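Local coordinates for ORF10 (Moritella marina, PDB 6RIW), which probably catalyses chain-extending condensation in polyunsaturated fatty acid synthesis, this piece being the ketosynthase-chain length factor didomain of a longer synthase protein, at residues 21-26 / 385-390; 851-856 / 864-869; 228-233 / 638-643. All blocks are in the same frame, centred on the assembly; numbering follows the deposited sequence.

Contact 1: 21-26 / 385-390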
loop_
_atom_site.group_PDB
_atom_site.type_symbol
_atom_site.label_atom_id
_atom_site.label_comp_id
_atom_site.label_asym_id
_atom_site.label_seq_id
_atom_site.Cartn_x
_atom_site.Cartn_y
_atom_site.Cartn_z
ATOM N N GLN A 21 -13.818 -8.147 -24.773
ATOM C CA GLN A 21 -14.493 -6.854 -24.883
ATOM C C GLN A 21 -13.484 -5.707 -24.924
ATOM O O GLN A 21 -13.600 -4.785 -25.740
ATOM C CB GLN A 21 -15.463 -6.714 -23.713
ATOM C CG GLN A 21 -16.231 -5.428 -23.589
ATOM C CD GLN A 21 -17.096 -5.454 -22.328
ATOM O OE1 GLN A 21 -16.851 -6.258 -21.418
ATOM N NE2 GLN A 21 -18.111 -4.593 -22.273
ATOM N N PHE A 22 -12.483 -5.748 -24.044
ATOM C CA PHE A 22 -11.431 -4.735 -24.038
ATOM C C PHE A 22 -10.684 -4.714 -25.366
ATOM O O PHE A 22 -10.431 -3.643 -25.933
ATOM C CB PHE A 22 -10.500 -5.031 -22.857
ATOM C CG PHE A 22 -9.151 -4.342 -22.894
ATOM C CD1 PHE A 22 -9.041 -2.975 -22.732
ATOM C CD2 PHE A 22 -7.991 -5.090 -22.979
ATOM C CE1 PHE A 22 -7.803 -2.352 -22.714
ATOM C CE2 PHE A 22 -6.738 -4.474 -22.958
ATOM C CZ PHE A 22 -6.651 -3.105 -22.820
ATOM N N TRP A 23 -10.339 -5.893 -25.882
ATOM C CA TRP A 23 -9.603 -5.979 -27.140
ATOM C C TRP A 23 -10.393 -5.356 -28.289
ATOM O O TRP A 23 -9.853 -4.563 -29.069
ATOM C CB TRP A 23 -9.274 -7.439 -27.449
ATOM C CG TRP A 23 -8.492 -7.591 -28.704
ATOM C CD1 TRP A 23 -8.943 -8.088 -29.896
ATOM C CD2 TRP A 23 -7.125 -7.208 -28.917
ATOM N NE1 TRP A 23 -7.931 -8.053 -30.828
ATOM C CE2 TRP A 23 -6.809 -7.514 -30.255
ATOM C CE3 TRP A 23 -6.135 -6.636 -28.103
ATOM C CZ2 TRP A 23 -5.548 -7.274 -30.799
ATOM C CZ3 TRP A 23 -4.881 -6.402 -28.648
ATOM C CH2 TRP A 23 -4.601 -6.720 -29.984
ATOM N N GLN A 24 -11.681 -5.693 -28.398
ATOM C CA GLN A 24 -12.504 -5.112 -29.458
ATOM C C GLN A 24 -12.573 -3.596 -29.330
ATOM O O GLN A 24 -12.542 -2.873 -30.333
ATOM C CB GLN A 24 -13.906 -5.718 -29.424
ATOM C CG GLN A 24 -14.739 -5.396 -30.657
ATOM C CD GLN A 24 -14.095 -5.898 -31.949
ATOM O OE1 GLN A 24 -13.515 -6.990 -31.995
ATOM N NE2 GLN A 24 -14.202 -5.100 -33.007
ATOM N N GLN A 25 -12.650 -3.088 -28.100
ATOM C CA GLN A 25 -12.672 -1.641 -27.920
ATOM C C GLN A 25 -11.386 -0.999 -28.430
ATOM O O GLN A 25 -11.419 0.088 -29.023
ATOM C CB GLN A 25 -12.902 -1.297 -26.449
ATOM C CG GLN A 25 -14.375 -1.343 -26.084
ATOM C CD GLN A 25 -14.609 -1.411 -24.600
ATOM O OE1 GLN A 25 -13.751 -1.013 -23.805
ATOM N NE2 GLN A 25 -15.774 -1.930 -24.205
ATOM N N LEU A 26 -10.241 -1.642 -28.183
ATOM C CA LEU A 26 -8.974 -1.137 -28.706
ATOM C C LEU A 26 -8.969 -1.142 -30.228
ATOM O O LEU A 26 -8.486 -0.187 -30.862
ATOM C CB LEU A 26 -7.809 -1.991 -28.188
ATOM C CG LEU A 26 -7.614 -1.956 -26.668
ATOM C CD1 LEU A 26 -6.341 -2.695 -26.290
ATOM C CD2 LEU A 26 -7.535 -0.528 -26.210
ATOM N N LEU A 385 0.511 -9.855 -28.958
ATOM C CA LEU A 385 1.492 -10.886 -29.287
ATOM C C LEU A 385 0.818 -12.158 -29.782
ATOM O O LEU A 385 1.329 -12.822 -30.692
ATOM C CB LEU A 385 2.372 -11.192 -28.071
ATOM C CG LEU A 385 3.487 -10.191 -27.774
ATOM C CD1 LEU A 385 3.956 -10.297 -26.295
ATOM C CD2 LEU A 385 4.652 -10.366 -28.726
ATOM N N GLY A 386 -0.318 -12.528 -29.186
ATOM C CA GLY A 386 -0.996 -13.740 -29.604
ATOM C C GLY A 386 -1.726 -13.607 -30.924
ATOM O O GLY A 386 -1.788 -14.567 -31.698
ATOM N N LYS A 387 -2.276 -12.431 -31.206
ATOM C CA LYS A 387 -3.093 -12.197 -32.393
ATOM C C LYS A 387 -2.326 -11.587 -33.566
ATOM O O LYS A 387 -2.868 -11.534 -34.677
ATOM C CB LYS A 387 -4.277 -11.288 -32.031
ATOM C CG LYS A 387 -5.203 -11.905 -30.992
ATOM C CD LYS A 387 -6.423 -11.044 -30.759
ATOM C CE LYS A 387 -7.462 -11.767 -29.899
ATOM N NZ LYS A 387 -7.945 -13.019 -30.547
ATOM N N GLY A 388 -1.098 -11.116 -33.354
ATOM C CA GLY A 388 -0.341 -10.527 -34.445
ATOM C C GLY A 388 -0.835 -9.185 -34.943
ATOM O O GLY A 388 -0.507 -8.794 -36.073
ATOM N N LEU A 389 -1.599 -8.454 -34.127
ATOM C CA LEU A 389 -2.120 -7.136 -34.472
ATOM C C LEU A 389 -1.807 -6.157 -33.352
ATOM O O LEU A 389 -1.832 -6.524 -32.176
ATOM C CB LEU A 389 -3.647 -7.149 -34.691
ATOM C CG LEU A 389 -4.233 -7.959 -35.844
ATOM C CD1 LEU A 389 -5.745 -8.136 -35.674
ATOM C CD2 LEU A 389 -3.901 -7.287 -37.166
ATOM N N ILE A 390 -1.536 -4.908 -33.721
ATOM C CA ILE A 390 -1.262 -3.861 -32.738
ATOM C C ILE A 390 -2.329 -2.777 -32.838
ATOM O O ILE A 390 -2.445 -2.109 -33.877
ATOM C CB ILE A 390 0.150 -3.283 -32.919
ATOM C CG1 ILE A 390 1.193 -4.365 -32.610
ATOM C CG2 ILE A 390 0.329 -2.062 -32.026
ATOM C CD1 ILE A 390 2.608 -4.000 -33.019
#
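Trp23 meets Lys387 over one face of its indole and Leu389 at its rim, joining helix 19-27 to the end of helix 374-387 and the short strand after it. Both segments belong to the first ketosynthase unit of the didomain, which has the thiolase-like fold. The tight part is the indole, a buried group. Trp23 CG lies anti to the backbone N (chi1 -179°), which carries the ring system off its helix and toward the helix-to-strand turn. Lys387 runs its aliphatic chain across the pyrrole half: CD lies 3.4 Å from Trp23 NE1 and 3.6 Å from Trp23 CE2. The next methylene makes a CH-pi contact, Lys387 CE being 4.1 Å from the centroid of the Trp23 five-membered ring and 22° off its normal. The two side chains run in opposite directions, and it is the methylenes CD and CE that lie over the face. Leu383 and Pro391 also touch the indole. A serine in place of Trp23 would remove the whole ring system, and would probably leave the Lys387 methylenes without their apolar bed and open a gap beside Leu389.

The loose side is that of Lys387, an exposed residue. Its chain stays extended until chi4, where a bend (-61°) turns the amino group from the indole; Lys387 NZ ends 5.0 Å from Trp23 NE1. The helix ends at Lys387; Gly388, with positive phi, follows it and leads into strand 389-390, which pairs with strand 417-418. Leu389 adds a slacker apolar touch, its CB 4.3 Å from Trp23 CZ2. Its carbonyl oxygen is buried here without a polar partner in the model: Leu389 O sits in the indole plane at the benzo edge, 3.5 Å from Trp23 CH2.

Contact 2: 851-856 / 864-869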
loop_
_atom_site.group_PDB
_atom_site.type_symbol
_atom_site.label_atom_id
_atom_site.label_comp_id
_atom_site.label_asym_id
_atom_site.label_seq_id
_atom_site.Cartn_x
_atom_site.Cartn_y
_atom_site.Cartn_z
ATOM N N LEU A 851 18.193 -8.147 19.642
ATOM C CA LEU A 851 18.997 -7.529 20.705
ATOM C C LEU A 851 19.331 -8.541 21.797
ATOM O O LEU A 851 20.467 -8.571 22.292
ATOM C CB LEU A 851 18.277 -6.308 21.295
ATOM C CG LEU A 851 18.140 -5.020 20.453
ATOM C CD1 LEU A 851 17.200 -3.991 21.130
ATOM C CD2 LEU A 851 19.500 -4.358 20.148
ATOM N N LEU A 852 18.362 -9.382 22.182
ATOM C CA LEU A 852 18.607 -10.391 23.211
ATOM C C LEU A 852 19.654 -11.397 22.762
ATOM O O LEU A 852 20.537 -11.769 23.538
ATOM C CB LEU A 852 17.317 -11.137 23.549
ATOM C CG LEU A 852 16.242 -10.391 24.350
ATOM C CD1 LEU A 852 15.129 -11.375 24.751
ATOM C CD2 LEU A 852 16.832 -9.704 25.575
ATOM N N LEU A 853 19.546 -11.873 21.523
ATOM C CA LEU A 853 20.537 -12.803 20.988
ATOM C C LEU A 853 21.908 -12.159 20.811
ATOM O O LEU A 853 22.931 -12.828 21.014
ATOM C CB LEU A 853 20.043 -13.367 19.663
ATOM C CG LEU A 853 18.853 -14.310 19.806
ATOM C CD1 LEU A 853 18.255 -14.511 18.417
ATOM C CD2 LEU A 853 19.251 -15.635 20.423
ATOM N N ASP A 854 21.958 -10.878 20.447
ATOM C CA ASP A 854 23.232 -10.178 20.357
ATOM C C ASP A 854 23.940 -10.089 21.706
ATOM O O ASP A 854 25.172 -9.978 21.745
ATOM C CB ASP A 854 23.024 -8.775 19.805
ATOM C CG ASP A 854 24.341 -8.102 19.452
ATOM O OD1 ASP A 854 25.118 -8.707 18.689
ATOM O OD2 ASP A 854 24.621 -6.989 19.938
ATOM N N GLN A 855 23.185 -10.118 22.801
ATOM C CA GLN A 855 23.713 -10.073 24.166
ATOM C C GLN A 855 24.095 -11.443 24.716
ATOM O O GLN A 855 24.591 -11.518 25.844
ATOM C CB GLN A 855 22.669 -9.456 25.118
ATOM C CG GLN A 855 22.425 -8.005 24.932
ATOM C CD GLN A 855 21.086 -7.552 25.564
ATOM O OE1 GLN A 855 20.610 -6.454 25.280
ATOM N NE2 GLN A 855 20.486 -8.401 26.404
ATOM N N ASN A 856 23.839 -12.524 23.977
ATOM C CA ASN A 856 24.010 -13.871 24.505
ATOM C C ASN A 856 25.467 -14.113 24.890
ATOM O O ASN A 856 26.384 -13.798 24.129
ATOM C CB ASN A 856 23.557 -14.899 23.464
ATOM C CG ASN A 856 23.710 -16.336 23.951
ATOM O OD1 ASN A 856 23.283 -16.672 25.051
ATOM N ND2 ASN A 856 24.316 -17.192 23.124
ATOM N N LYS A 864 22.217 -20.249 20.343
ATOM C CA LYS A 864 20.922 -20.090 20.988
ATOM C C LYS A 864 19.899 -19.675 19.941
ATOM O O LYS A 864 20.184 -18.846 19.069
ATOM C CB LYS A 864 20.968 -19.069 22.130
ATOM C CG LYS A 864 21.697 -19.558 23.390
ATOM C CD LYS A 864 20.811 -20.442 24.296
ATOM C CE LYS A 864 21.027 -21.929 24.045
ATOM N NZ LYS A 864 19.806 -22.730 24.379
ATOM N N HIS A 865 18.718 -20.280 20.025
ATOM C CA HIS A 865 17.640 -20.096 19.064
ATOM C C HIS A 865 16.390 -19.601 19.768
ATOM O O HIS A 865 16.013 -20.129 20.817
ATOM C CB HIS A 865 17.313 -21.400 18.353
ATOM C CG HIS A 865 18.500 -22.013 17.680
ATOM N ND1 HIS A 865 18.969 -21.565 16.464
ATOM C CD2 HIS A 865 19.333 -23.005 18.065
ATOM C CE1 HIS A 865 20.031 -22.274 16.116
ATOM N NE2 HIS A 865 20.273 -23.153 17.071
ATOM N N ILE A 866 15.719 -18.623 19.160
ATOM C CA ILE A 866 14.455 -18.109 19.678
ATOM C C ILE A 866 13.414 -18.174 18.566
ATOM O O ILE A 866 13.706 -17.839 17.414
ATOM C CB ILE A 866 14.610 -16.675 20.224
ATOM C CG1 ILE A 866 15.492 -16.681 21.480
ATOM C CG2 ILE A 866 13.221 -16.026 20.535
ATOM C CD1 ILE A 866 15.787 -15.282 22.013
ATOM N N ALA A 867 12.219 -18.659 18.898
ATOM C CA ALA A 867 11.112 -18.705 17.959
ATOM C C ALA A 867 10.244 -17.463 18.135
ATOM O O ALA A 867 10.020 -17.006 19.264
ATOM C CB ALA A 867 10.272 -19.966 18.170
ATOM N N ILE A 868 9.759 -16.923 17.011
ATOM C CA ILE A 868 8.786 -15.831 16.996
ATOM C C ILE A 868 7.539 -16.323 16.278
ATOM O O ILE A 868 7.636 -16.913 15.196
ATOM C CB ILE A 868 9.344 -14.581 16.288
ATOM C CG1 ILE A 868 10.736 -14.225 16.833
ATOM C CG2 ILE A 868 8.331 -13.403 16.376
ATOM C CD1 ILE A 868 11.365 -12.965 16.148
ATOM N N ASN A 869 6.368 -16.044 16.856
ATOM C CA ASN A 869 5.093 -16.393 16.250
ATOM C C ASN A 869 4.330 -15.126 15.873
ATOM O O ASN A 869 4.440 -14.100 16.544
ATOM C CB ASN A 869 4.256 -17.256 17.208
ATOM C CG ASN A 869 3.165 -18.031 16.493
ATOM O OD1 ASN A 869 3.430 -18.753 15.530
ATOM N ND2 ASN A 869 1.921 -17.864 16.946
#
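The Asn856 carboxamide has Lys864 off one side of its plane: Lys864 CG stands tilted from it, displaced past the amide carbon toward the oxygen and nitrogen. It is 3.5 Å from Asn856 ND2 and 3.7 Å from Asn856 OD1, so the lysine offers a methylene to both ends of the amide. The two side chains are nearly perpendicular. This contact closes a helix onto a strand in the thiolase-like fold of the second ketosynthase-type unit, probably the chain length factor: helix 841-854 packs on strand 865-870, which runs between strand 797-801, parallel to it, and strand 876-884, antiparallel.

Lys864 starts out toward the helix, but bends at chi2 (-82°) and chi3 (96°) take its amino end away again. Asn856 OD1 has a weak hydrogen bond to Ser858 N, in the connection leading to the strand.

Deeper in, the side chains that meet are apolar. Leu853 and Ile866, both buried, lie alongside each other, pointing opposite ways, and the Ile866 side chain also touches Ser799 and Thr849. The Ile866 delta methyl extends to the leucine branch point, with CD1 3.9 Å from Leu853 CG. One leucine methyl does double duty: Leu853 CD2 lies 3.8 Å from Ile866 CD1. The backbone oxygen Lys864 O is 3.6 Å from the same methyl, Leu853 CD2.

Contact 3: 228-233 / 638-643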
loop_
_atom_site.group_PDB
_atom_site.type_symbol
_atom_site.label_atom_id
_atom_site.label_comp_id
_atom_site.label_asym_id
_atom_site.label_seq_id
_atom_site.Cartn_x
_atom_site.Cartn_y
_atom_site.Cartn_z
ATOM N N PRO A 228 -12.340 8.656 -5.199
ATOM C CA PRO A 228 -12.024 9.580 -6.301
ATOM C C PRO A 228 -11.829 11.024 -5.874
ATOM O O PRO A 228 -11.039 11.741 -6.513
ATOM C CB PRO A 228 -13.235 9.427 -7.239
ATOM C CG PRO A 228 -13.738 8.012 -6.966
ATOM C CD PRO A 228 -13.536 7.833 -5.468
ATOM N N MET A 229 -12.509 11.486 -4.815
ATOM C CA MET A 229 -12.279 12.854 -4.360
ATOM C C MET A 229 -10.861 13.023 -3.834
ATOM O O MET A 229 -10.213 14.048 -4.094
ATOM C CB MET A 229 -13.293 13.254 -3.286
ATOM C CG MET A 229 -13.064 14.676 -2.787
ATOM S SD MET A 229 -14.077 15.130 -1.367
ATOM C CE MET A 229 -15.680 15.128 -2.154
ATOM N N PHE A 230 -10.354 12.016 -3.113
ATOM C CA PHE A 230 -8.982 12.056 -2.620
ATOM C C PHE A 230 -7.992 12.051 -3.771
ATOM O O PHE A 230 -7.003 12.802 -3.754
ATOM C CB PHE A 230 -8.738 10.853 -1.704
ATOM C CG PHE A 230 -7.433 10.909 -0.945
ATOM C CD1 PHE A 230 -6.269 10.383 -1.491
ATOM C CD2 PHE A 230 -7.388 11.464 0.326
ATOM C CE1 PHE A 230 -5.057 10.433 -0.789
ATOM C CE2 PHE A 230 -6.197 11.514 1.046
ATOM C CZ PHE A 230 -5.027 11.000 0.481
ATOM N N VAL A 231 -8.261 11.228 -4.800
ATOM C CA VAL A 231 -7.374 11.138 -5.959
ATOM C C VAL A 231 -7.358 12.451 -6.734
ATOM O O VAL A 231 -6.298 12.955 -7.146
ATOM C CB VAL A 231 -7.812 9.976 -6.865
ATOM C CG1 VAL A 231 -7.059 10.030 -8.191
ATOM C CG2 VAL A 231 -7.588 8.645 -6.145
ATOM N N ASN A 232 -8.536 12.999 -6.994
ATOM C CA ASN A 232 -8.604 14.151 -7.881
ATOM C C ASN A 232 -8.127 15.422 -7.192
ATOM O O ASN A 232 -7.553 16.303 -7.845
ATOM C CB ASN A 232 -10.036 14.305 -8.402
ATOM C CG ASN A 232 -10.367 13.299 -9.494
ATOM O OD1 ASN A 232 -9.858 12.161 -9.506
ATOM N ND2 ASN A 232 -11.198 13.721 -10.445
ATOM N N MET A 233 -8.358 15.551 -5.887
ATOM C CA MET A 233 -7.737 16.647 -5.149
ATOM C C MET A 233 -6.219 16.562 -5.227
ATOM O O MET A 233 -5.534 17.587 -5.358
ATOM C CB MET A 233 -8.202 16.641 -3.687
ATOM C CG MET A 233 -9.652 17.045 -3.502
ATOM S SD MET A 233 -9.999 18.753 -4.024
ATOM C CE MET A 233 -11.795 18.781 -3.879
ATOM N N THR A 638 2.455 14.656 -1.399
ATOM C CA THR A 638 3.331 13.545 -1.787
ATOM C C THR A 638 3.565 12.591 -0.616
ATOM O O THR A 638 3.786 11.393 -0.834
ATOM C CB THR A 638 4.698 14.027 -2.319
ATOM O OG1 THR A 638 5.485 14.587 -1.251
ATOM C CG2 THR A 638 4.532 15.045 -3.437
ATOM N N SER A 639 3.536 13.097 0.617
ATOM C CA SER A 639 3.689 12.217 1.770
ATOM C C SER A 639 2.411 11.454 2.107
ATOM O O SER A 639 2.448 10.589 2.988
ATOM C CB SER A 639 4.183 12.993 3.008
ATOM O OG SER A 639 3.188 13.832 3.587
ATOM N N PHE A 640 1.289 11.739 1.438
ATOM C CA PHE A 640 0.126 10.870 1.559
ATOM C C PHE A 640 0.290 9.570 0.775
ATOM O O PHE A 640 -0.531 8.659 0.940
ATOM C CB PHE A 640 -1.139 11.579 1.044
ATOM C CG PHE A 640 -1.596 12.762 1.867
ATOM C CD1 PHE A 640 -0.936 13.165 3.021
ATOM C CD2 PHE A 640 -2.720 13.481 1.463
ATOM C CE1 PHE A 640 -1.400 14.264 3.764
ATOM C CE2 PHE A 640 -3.180 14.554 2.201
ATOM C CZ PHE A 640 -2.505 14.952 3.348
ATOM N N ILE A 641 1.307 9.471 -0.085
ATOM C CA ILE A 641 1.480 8.359 -1.022
ATOM C C ILE A 641 2.497 7.387 -0.427
ATOM O O ILE A 641 3.681 7.711 -0.314
ATOM C CB ILE A 641 1.944 8.874 -2.397
ATOM C CG1 ILE A 641 0.977 9.951 -2.916
ATOM C CG2 ILE A 641 2.108 7.729 -3.378
ATOM C CD1 ILE A 641 1.506 10.751 -4.076
ATOM N N GLY A 642 2.052 6.176 -0.074
ATOM C CA GLY A 642 2.856 5.324 0.791
ATOM C C GLY A 642 4.201 4.934 0.208
ATOM O O GLY A 642 5.215 4.923 0.918
ATOM N N ASN A 643 4.245 4.593 -1.090
ATOM C CA ASN A 643 5.510 4.107 -1.630
ATOM C C ASN A 643 6.571 5.197 -1.667
ATOM O O ASN A 643 7.765 4.888 -1.769
ATOM C CB ASN A 643 5.330 3.517 -3.033
ATOM C CG ASN A 643 5.059 4.584 -4.081
ATOM O OD1 ASN A 643 3.984 5.180 -4.093
ATOM N ND2 ASN A 643 6.032 4.828 -4.970
#
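Phe230, in the first turn of helix 228-237, faces Phe640, in a type I beta turn from Thr638 to Ile641, with their CA atoms 10.1 Å apart. The turn is closed by Ile641 N to Thr638 O at 3.2 Å. Across such a backbone separation the two phenylalanine side chains alone make the contact. Phe230 has CG anti to the backbone N (chi1 -170°), which swings the far end of its ring nearer the turn although its CB does not aim there. Phe640 leaves its backbone toward the helix, and with chi2 at -1° the CA lies almost in the ring plane on the CD1 side, so that CD2 is the ortho carbon held outward.

The pair meets rim to rim: centroids are 5.8 Å apart and the planes are inclined by 28°, so neither ring lies over the other and there is no stack. Phe230 CZ does most of the touching, 3.5 Å from Phe640 CD2 and 4.0 Å from Phe640 CB.

This is a seam between the two thiolase-like units of the didomain. They associate much as the two halves of a ketosynthase dimer do, strand 189-193 of one pairing antiparallel with strand 659-663 of the other. Tyr637 binds the same two residues together from the side of the second unit: its ring meets both phenylalanines, and its hydroxyl OH is hydrogen-bonded to the backbone oxygen of Phe230. Phe124 also meets the Phe230 ring, while Leu588 touches Phe640. Next to Phe640 in the turn, the Ser639 hydroxyl OG hydrogen-bonds Gln636 O and Ile551 N.

How the contacts relate
Contact 1 lies wholly in the first thiolase-like unit and contact 2 wholly in the second, on opposite sides of the chain's centre, with their own centres about 56 Å apart. Contact 3 sits more centrally, its centre about 12 Å from that of the chain, and takes one segment from each unit. Its centre is about 32 Å from that of contact 1 and about 40 Å from that of contact 2; none of the three touch. Along the chain, contacts 1 and 3 interleave, whereas contact 2 opens after both have closed. Two contacts thus fasten helices within separate thiolase-like units, and the third is one of the places where those units meet.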